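Local coordinates for multifunctional non-homologous end joining DNA repair protein LigD (Mycobacterium tuberculosis, PDB 2IRU) that probably joins Ku in repairing DNA double-strand breaks by non-homologous end joining, this chain being the polymerase domain that fills gaps before ligation, at residues 33-38 / 244-249; 54-59 / 108-113. One frame throughout, in Å; residues are numbered along the deposited sequence.

Contact 1. Residues 33-38 / 244-249; sequences FDYYAG and YSLRGR
Tyr35 and Tyr36, neighbours on helix 29-47, point their hydroxyls at the backbone of the loop at Tyr244 to Leu246. With CG anti to the backbone N (chi1 171°), the Tyr35 ring is carried toward the loop. Its OH donates a hydrogen bond to Tyr244 O at 2.6 Å. That oxygen also lies in the plane of the Tyr35 ring, at its edge. Tyr36 turns its OH to Leu246 N, which donates to it at 3.0 Å with an N-H...O angle of 161°. The same OH gives its own proton to Leu111 O, so it both accepts and donates. The two rings meet each other as well: CD2 of Tyr35 lies 4.0 Å above the centre of the Tyr36 ring.

Leu246 packs against both rings. Its CD2 sits over one face of Tyr35, toward the rim. Its CG lies 3.9 Å from Tyr35 CE2, and its CD1 lies 3.9 Å from Tyr36 CE2. Ser245 OG donates to Leu246 O at 2.8 Å, in the carbonyl plane and on a lone pair. Val254 touches both Tyr35 and Leu246.

The contact is buried within the primase-polymerase domain. One tyrosine gives a bond to the loop and the other receives one, so two backbone polar groups are satisfied away from water. This is consistent with a loop held in place just before Arg247, which by similarity binds the polymerase substrate.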
loop_
_atom_site.group_PDB
_atom_site.type_symbol
_atom_site.label_atom_id
_atom_site.label_comp_id
_atom_site.label_asym_id
_atom_site.label_seq_id
_atom_site.Cartn_x
_atom_site.Cartn_y
_atom_site.Cartn_z
ATOM N N PHE A 33 -6.320 -6.157 -16.106
ATOM C CA PHE A 33 -6.962 -4.958 -16.664
ATOM C C PHE A 33 -8.362 -4.799 -16.065
ATOM O O PHE A 33 -8.761 -3.724 -15.578
ATOM C CB PHE A 33 -7.006 -5.104 -18.196
ATOM C CG PHE A 33 -7.253 -3.806 -18.966
ATOM C CD1 PHE A 33 -6.253 -2.833 -19.101
ATOM C CD2 PHE A 33 -8.449 -3.641 -19.668
ATOM C CE1 PHE A 33 -6.484 -1.685 -19.903
ATOM C CE2 PHE A 33 -8.668 -2.495 -20.457
ATOM C CZ PHE A 33 -7.676 -1.536 -20.561
ATOM N N ASP A 34 -9.114 -5.899 -16.049
ATOM C CA ASP A 34 -10.474 -5.832 -15.533
ATOM C C ASP A 34 -10.428 -5.629 -14.022
ATOM O O ASP A 34 -11.252 -4.937 -13.473
ATOM C CB ASP A 34 -11.255 -7.102 -15.907
ATOM C CG ASP A 34 -11.800 -7.057 -17.357
ATOM O OD1 ASP A 34 -11.721 -5.992 -18.025
ATOM O OD2 ASP A 34 -12.340 -8.091 -17.813
ATOM N N TYR A 35 -9.460 -6.234 -13.358
ATOM C CA TYR A 35 -9.375 -6.047 -11.909
ATOM C C TYR A 35 -9.151 -4.594 -11.522
ATOM O O TYR A 35 -9.874 -4.040 -10.662
ATOM C CB TYR A 35 -8.295 -6.931 -11.302
ATOM C CG TYR A 35 -8.070 -6.570 -9.858
ATOM C CD1 TYR A 35 -8.950 -7.020 -8.841
ATOM C CD2 TYR A 35 -6.969 -5.784 -9.486
ATOM C CE1 TYR A 35 -8.713 -6.682 -7.468
ATOM C CE2 TYR A 35 -6.738 -5.411 -8.127
ATOM C CZ TYR A 35 -7.611 -5.867 -7.129
ATOM O OH TYR A 35 -7.457 -5.501 -5.800
ATOM N N TYR A 36 -8.163 -3.960 -12.159
ATOM C CA TYR A 36 -7.845 -2.583 -11.776
ATOM C C TYR A 36 -9.024 -1.639 -12.195
ATOM O O TYR A 36 -9.340 -0.656 -11.501
ATOM C CB TYR A 36 -6.496 -2.175 -12.352
ATOM C CG TYR A 36 -5.352 -2.556 -11.432
ATOM C CD1 TYR A 36 -5.358 -2.115 -10.092
ATOM C CD2 TYR A 36 -4.276 -3.312 -11.877
ATOM C CE1 TYR A 36 -4.322 -2.428 -9.213
ATOM C CE2 TYR A 36 -3.209 -3.637 -11.000
ATOM C CZ TYR A 36 -3.251 -3.179 -9.664
ATOM O OH TYR A 36 -2.246 -3.508 -8.758
ATOM N N ALA A 37 -9.710 -1.961 -13.289
ATOM C CA ALA A 37 -10.963 -1.245 -13.583
ATOM C C ALA A 37 -11.988 -1.406 -12.478
ATOM O O ALA A 37 -12.664 -0.434 -12.103
ATOM C CB ALA A 37 -11.546 -1.719 -14.903
ATOM N N GLY A 38 -12.123 -2.629 -11.978
ATOM C CA GLY A 38 -13.164 -2.960 -10.976
ATOM C C GLY A 38 -12.897 -2.293 -9.640
ATOM O O GLY A 38 -13.837 -1.951 -8.907
ATOM N N TYR A 244 -5.522 -2.359 -2.110
ATOM C CA TYR A 244 -6.090 -2.892 -3.377
ATOM C C TYR A 244 -5.069 -3.248 -4.474
ATOM O O TYR A 244 -5.443 -3.850 -5.483
ATOM C CB TYR A 244 -7.152 -1.978 -3.953
ATOM C CG TYR A 244 -8.309 -1.777 -3.004
ATOM C CD1 TYR A 244 -9.299 -2.773 -2.887
ATOM C CD2 TYR A 244 -8.447 -0.590 -2.264
ATOM C CE1 TYR A 244 -10.391 -2.603 -2.029
ATOM C CE2 TYR A 244 -9.551 -0.407 -1.389
ATOM C CZ TYR A 244 -10.507 -1.424 -1.290
ATOM O OH TYR A 244 -11.582 -1.305 -0.472
ATOM N N SER A 245 -3.794 -2.918 -4.254
ATOM C CA SER A 245 -2.775 -3.382 -5.226
ATOM C C SER A 245 -2.698 -4.900 -5.239
ATOM O O SER A 245 -2.767 -5.561 -4.174
ATOM C CB SER A 245 -1.377 -2.843 -4.865
ATOM O OG SER A 245 -0.406 -3.246 -5.856
ATOM N N LEU A 246 -2.492 -5.449 -6.429
ATOM C CA LEU A 246 -2.100 -6.855 -6.573
ATOM C C LEU A 246 -0.689 -6.983 -6.002
ATOM O O LEU A 246 0.040 -5.964 -5.856
ATOM C CB LEU A 246 -2.064 -7.249 -8.068
ATOM C CG LEU A 246 -3.426 -7.413 -8.741
ATOM C CD1 LEU A 246 -3.298 -7.467 -10.245
ATOM C CD2 LEU A 246 -4.084 -8.699 -8.287
ATOM N N ARG A 247 -0.315 -8.232 -5.757
ATOM C CA ARG A 247 1.048 -8.585 -5.380
ATOM C C ARG A 247 1.663 -9.466 -6.452
ATOM O O ARG A 247 1.001 -10.367 -7.024
ATOM C CB ARG A 247 1.067 -9.338 -4.043
ATOM C CG ARG A 247 0.434 -8.578 -2.855
ATOM C CD ARG A 247 0.980 -7.157 -2.701
ATOM N NE ARG A 247 2.425 -7.088 -2.653
ATOM C CZ ARG A 247 3.136 -7.012 -1.534
ATOM N NH1 ARG A 247 2.531 -6.963 -0.347
ATOM N NH2 ARG A 247 4.459 -6.918 -1.602
ATOM N N GLY A 248 2.956 -9.257 -6.679
ATOM C CA GLY A 248 3.695 -10.074 -7.663
ATOM C C GLY A 248 4.234 -11.291 -6.948
ATOM O O GLY A 248 5.404 -11.346 -6.532
ATOM N N ARG A 249 3.336 -12.220 -6.708
ATOM C CA ARG A 249 3.613 -13.423 -5.929
ATOM C C ARG A 249 3.062 -14.574 -6.735
ATOM O O ARG A 249 2.440 -14.375 -7.794
ATOM C CB ARG A 249 2.925 -13.338 -4.561
ATOM C CG ARG A 249 3.612 -12.382 -3.586
ATOM C CD ARG A 249 3.080 -12.514 -2.189
ATOM N NE ARG A 249 3.379 -13.805 -1.547
ATOM C CZ ARG A 249 4.537 -14.122 -0.960
ATOM N NH1 ARG A 249 5.554 -13.266 -0.940
ATOM N NH2 ARG A 249 4.686 -15.317 -0.395
#

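Contact 2. Residues 54-59 / 108-113; sequences RKRWPN and QAALEV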
loop_
_atom_site.group_PDB
_atom_site.type_symbol
_atom_site.label_atom_id
_atom_site.label_comp_id
_atom_site.label_asym_id
_atom_site.label_seq_id
_atom_site.Cartn_x
_atom_site.Cartn_y
_atom_site.Cartn_z
ATOM N N ARG A 54 6.062 1.914 -9.110
ATOM C CA ARG A 54 5.566 0.665 -9.749
ATOM C C ARG A 54 6.534 -0.480 -9.506
ATOM O O ARG A 54 7.739 -0.243 -9.460
ATOM C CB ARG A 54 5.417 0.853 -11.290
ATOM C CG ARG A 54 4.242 1.773 -11.722
ATOM C CD ARG A 54 4.549 3.242 -11.535
ATOM N NE ARG A 54 5.508 3.652 -12.567
ATOM C CZ ARG A 54 6.446 4.595 -12.444
ATOM N NH1 ARG A 54 6.575 5.319 -11.320
ATOM N NH2 ARG A 54 7.234 4.846 -13.510
ATOM N N LYS A 55 6.032 -1.705 -9.367
ATOM C CA LYS A 55 6.912 -2.841 -9.568
ATOM C C LYS A 55 6.307 -3.629 -10.748
ATOM O O LYS A 55 5.110 -3.985 -10.725
ATOM C CB LYS A 55 7.133 -3.672 -8.308
ATOM C CG LYS A 55 8.344 -4.633 -8.536
ATOM C CD LYS A 55 8.852 -5.297 -7.250
ATOM C CE LYS A 55 9.975 -6.282 -7.620
ATOM N NZ LYS A 55 10.404 -7.043 -6.373
ATOM N N ARG A 56 7.141 -3.851 -11.779
ATOM C CA ARG A 56 6.687 -4.433 -13.018
ATOM C C ARG A 56 7.239 -5.809 -13.247
ATOM O O ARG A 56 8.428 -6.050 -13.007
ATOM C CB ARG A 56 7.068 -3.551 -14.245
ATOM C CG ARG A 56 6.373 -2.194 -14.189
ATOM C CD ARG A 56 6.820 -1.192 -15.263
ATOM N NE ARG A 56 6.538 -1.692 -16.617
ATOM C CZ ARG A 56 7.065 -1.162 -17.724
ATOM N NH1 ARG A 56 7.911 -0.119 -17.655
ATOM N NH2 ARG A 56 6.727 -1.670 -18.910
ATOM N N TRP A 57 6.376 -6.692 -13.739
ATOM C CA TRP A 57 6.766 -8.028 -14.198
ATOM C C TRP A 57 6.357 -8.202 -15.694
ATOM O O TRP A 57 5.333 -8.828 -15.972
ATOM C CB TRP A 57 6.038 -9.094 -13.357
ATOM C CG TRP A 57 6.578 -9.302 -11.963
ATOM C CD1 TRP A 57 7.388 -10.348 -11.564
ATOM C CD2 TRP A 57 6.320 -8.523 -10.776
ATOM N NE1 TRP A 57 7.668 -10.250 -10.214
ATOM C CE2 TRP A 57 7.033 -9.142 -9.710
ATOM C CE3 TRP A 57 5.583 -7.360 -10.514
ATOM C CZ2 TRP A 57 7.006 -8.651 -8.400
ATOM C CZ3 TRP A 57 5.555 -6.859 -9.216
ATOM C CH2 TRP A 57 6.276 -7.504 -8.166
ATOM N N PRO A 58 7.154 -7.668 -16.661
ATOM C CA PRO A 58 6.770 -7.661 -18.098
ATOM C C PRO A 58 6.383 -9.051 -18.613
ATOM O O PRO A 58 5.500 -9.144 -19.458
ATOM C CB PRO A 58 8.046 -7.180 -18.840
ATOM C CG PRO A 58 8.761 -6.330 -17.818
ATOM C CD PRO A 58 8.466 -7.016 -16.446
ATOM N N ASN A 59 6.992 -10.119 -18.092
ATOM C CA ASN A 59 6.587 -11.462 -18.555
ATOM C C ASN A 59 6.049 -12.338 -17.402
ATOM O O ASN A 59 6.022 -13.587 -17.500
ATOM C CB ASN A 59 7.683 -12.185 -19.340
ATOM C CG ASN A 59 7.710 -11.778 -20.806
ATOM O OD1 ASN A 59 6.646 -11.499 -21.408
ATOM N ND2 ASN A 59 8.911 -11.691 -21.373
ATOM N N GLN A 108 1.055 -1.773 -18.251
ATOM C CA GLN A 108 2.492 -1.740 -17.923
ATOM C C GLN A 108 2.969 -3.072 -17.273
ATOM O O GLN A 108 4.193 -3.256 -17.050
ATOM C CB GLN A 108 2.770 -0.564 -16.932
ATOM C CG GLN A 108 2.776 0.845 -17.568
ATOM C CD GLN A 108 4.088 1.095 -18.276
ATOM O OE1 GLN A 108 4.180 0.992 -19.530
ATOM N NE2 GLN A 108 5.121 1.297 -17.493
ATOM N N ALA A 109 2.034 -3.966 -16.929
ATOM C CA ALA A 109 2.356 -5.146 -16.076
ATOM C C ALA A 109 2.944 -4.676 -14.724
ATOM O O ALA A 109 3.749 -5.369 -14.077
ATOM C CB ALA A 109 3.311 -6.128 -16.802
ATOM N N ALA A 110 2.545 -3.467 -14.319
ATOM C CA ALA A 110 2.919 -2.951 -12.972
ATOM C C ALA A 110 1.936 -3.610 -11.990
ATOM O O ALA A 110 0.900 -3.001 -11.592
ATOM C CB ALA A 110 2.854 -1.406 -12.913
ATOM N N LEU A 111 2.221 -4.874 -11.640
ATOM C CA LEU A 111 1.306 -5.614 -10.745
ATOM C C LEU A 111 1.165 -4.860 -9.447
ATOM O O LEU A 111 0.074 -4.820 -8.856
ATOM C CB LEU A 111 1.835 -7.048 -10.481
ATOM C CG LEU A 111 2.075 -7.852 -11.763
ATOM C CD1 LEU A 111 2.560 -9.272 -11.380
ATOM C CD2 LEU A 111 0.793 -7.869 -12.681
ATOM N N GLU A 112 2.266 -4.262 -9.002
ATOM C CA GLU A 112 2.291 -3.551 -7.702
ATOM C C GLU A 112 2.354 -2.041 -7.845
ATOM O O GLU A 112 3.151 -1.504 -8.645
ATOM C CB GLU A 112 3.462 -4.031 -6.862
ATOM C CG GLU A 112 3.294 -5.510 -6.482
ATOM C CD GLU A 112 4.294 -6.008 -5.445
ATOM O OE1 GLU A 112 5.241 -5.275 -5.119
ATOM O OE2 GLU A 112 4.161 -7.187 -5.015
ATOM N N VAL A 113 1.492 -1.380 -7.079
ATOM C CA VAL A 113 1.569 0.092 -6.884
ATOM C C VAL A 113 1.947 0.348 -5.416
ATOM O O VAL A 113 1.285 -0.176 -4.521
ATOM C CB VAL A 113 0.219 0.758 -7.221
ATOM C CG1 VAL A 113 0.247 2.281 -6.991
ATOM C CG2 VAL A 113 -0.159 0.398 -8.657
HETATM O O HOH W 1 5.977 2.280 -15.022
HETATM O O HOH W 2 6.562 0.162 -21.169
#
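Arg56 lays one face of its guanidinium against the side-chain amide of Gln108, with NE2 3.0 Å above the plane and over its centre. The two planes are 40° apart. NE2 makes no hydrogen bond there, since it and the guanidinium nitrogens are all donors. The Trp57 ring has Glu112 at its edge: OE1 lies in the ring plane, and the carboxylate is turned 66° from it. The Leu111 side chain crosses that of Trp57 at about a right angle, with CD1 3.7 Å from Trp57 CE3. A water lies in plane at the edge of the Arg54 guanidinium.

The motif is an antiparallel strand pair with a classic beta bulge, in the four-stranded sheet of the primase-polymerase domain. Arg54 and Val113 form a non-hydrogen-bonded pair, and Lys55 and Glu112 a hydrogen-bonded one. Leu111 and Glu112 both face Lys55. Lys55 N donates to Glu112 O at 3.0 Å, while the bond from Glu112 N back to Lys55 O is weak. Beyond the bulge, Trp57 N donates to Ala109 O at 3.0 Å. Ala109, the first residue to leave helical geometry after helix 99-107, has the positive phi of a Schellman motif.

Lys55 and Glu112 run side by side, CB to CB 4.0 Å, but their charged ends do not touch. Glu112 is held by His114, Gly248 and a salt bridge to Arg247. By similarity Lys55, His114 and Arg247 bind the polymerase substrate, so Glu112 would position two of them. Residues 56-58 belong, by similarity, to a DNA-binding segment.

Arg56 also has a salt bridge to Glu68. Its chain bends at chi3 (61°), and NE donates to Gln108 O at 2.9 Å. Arg54 NH1 bonds Lys69 O. Its water accepts from NE and Gln108 NE2. Another accepts from Arg56 NH2 and donates to Gln108 OE1 at 3.0 Å.

From the N terminus, the chain first forms helix 29-47, which carries one side of contact 1. Strand 53-56 follows with one side of contact 2. Some fifty residues later, after helix 99-107, strand 112-115 returns and closes contact 2. The chain then runs through much of the larger mixed sheet before residues 244-249 close contact 1. The shorter loop thus lies wholly within the longer one. The contact centres are 10 Å apart, and the two contacts touch directly. Together they tie helix 29-47 and the four-stranded sheet to the loop leading into strand 253-257 of the mixed sheet.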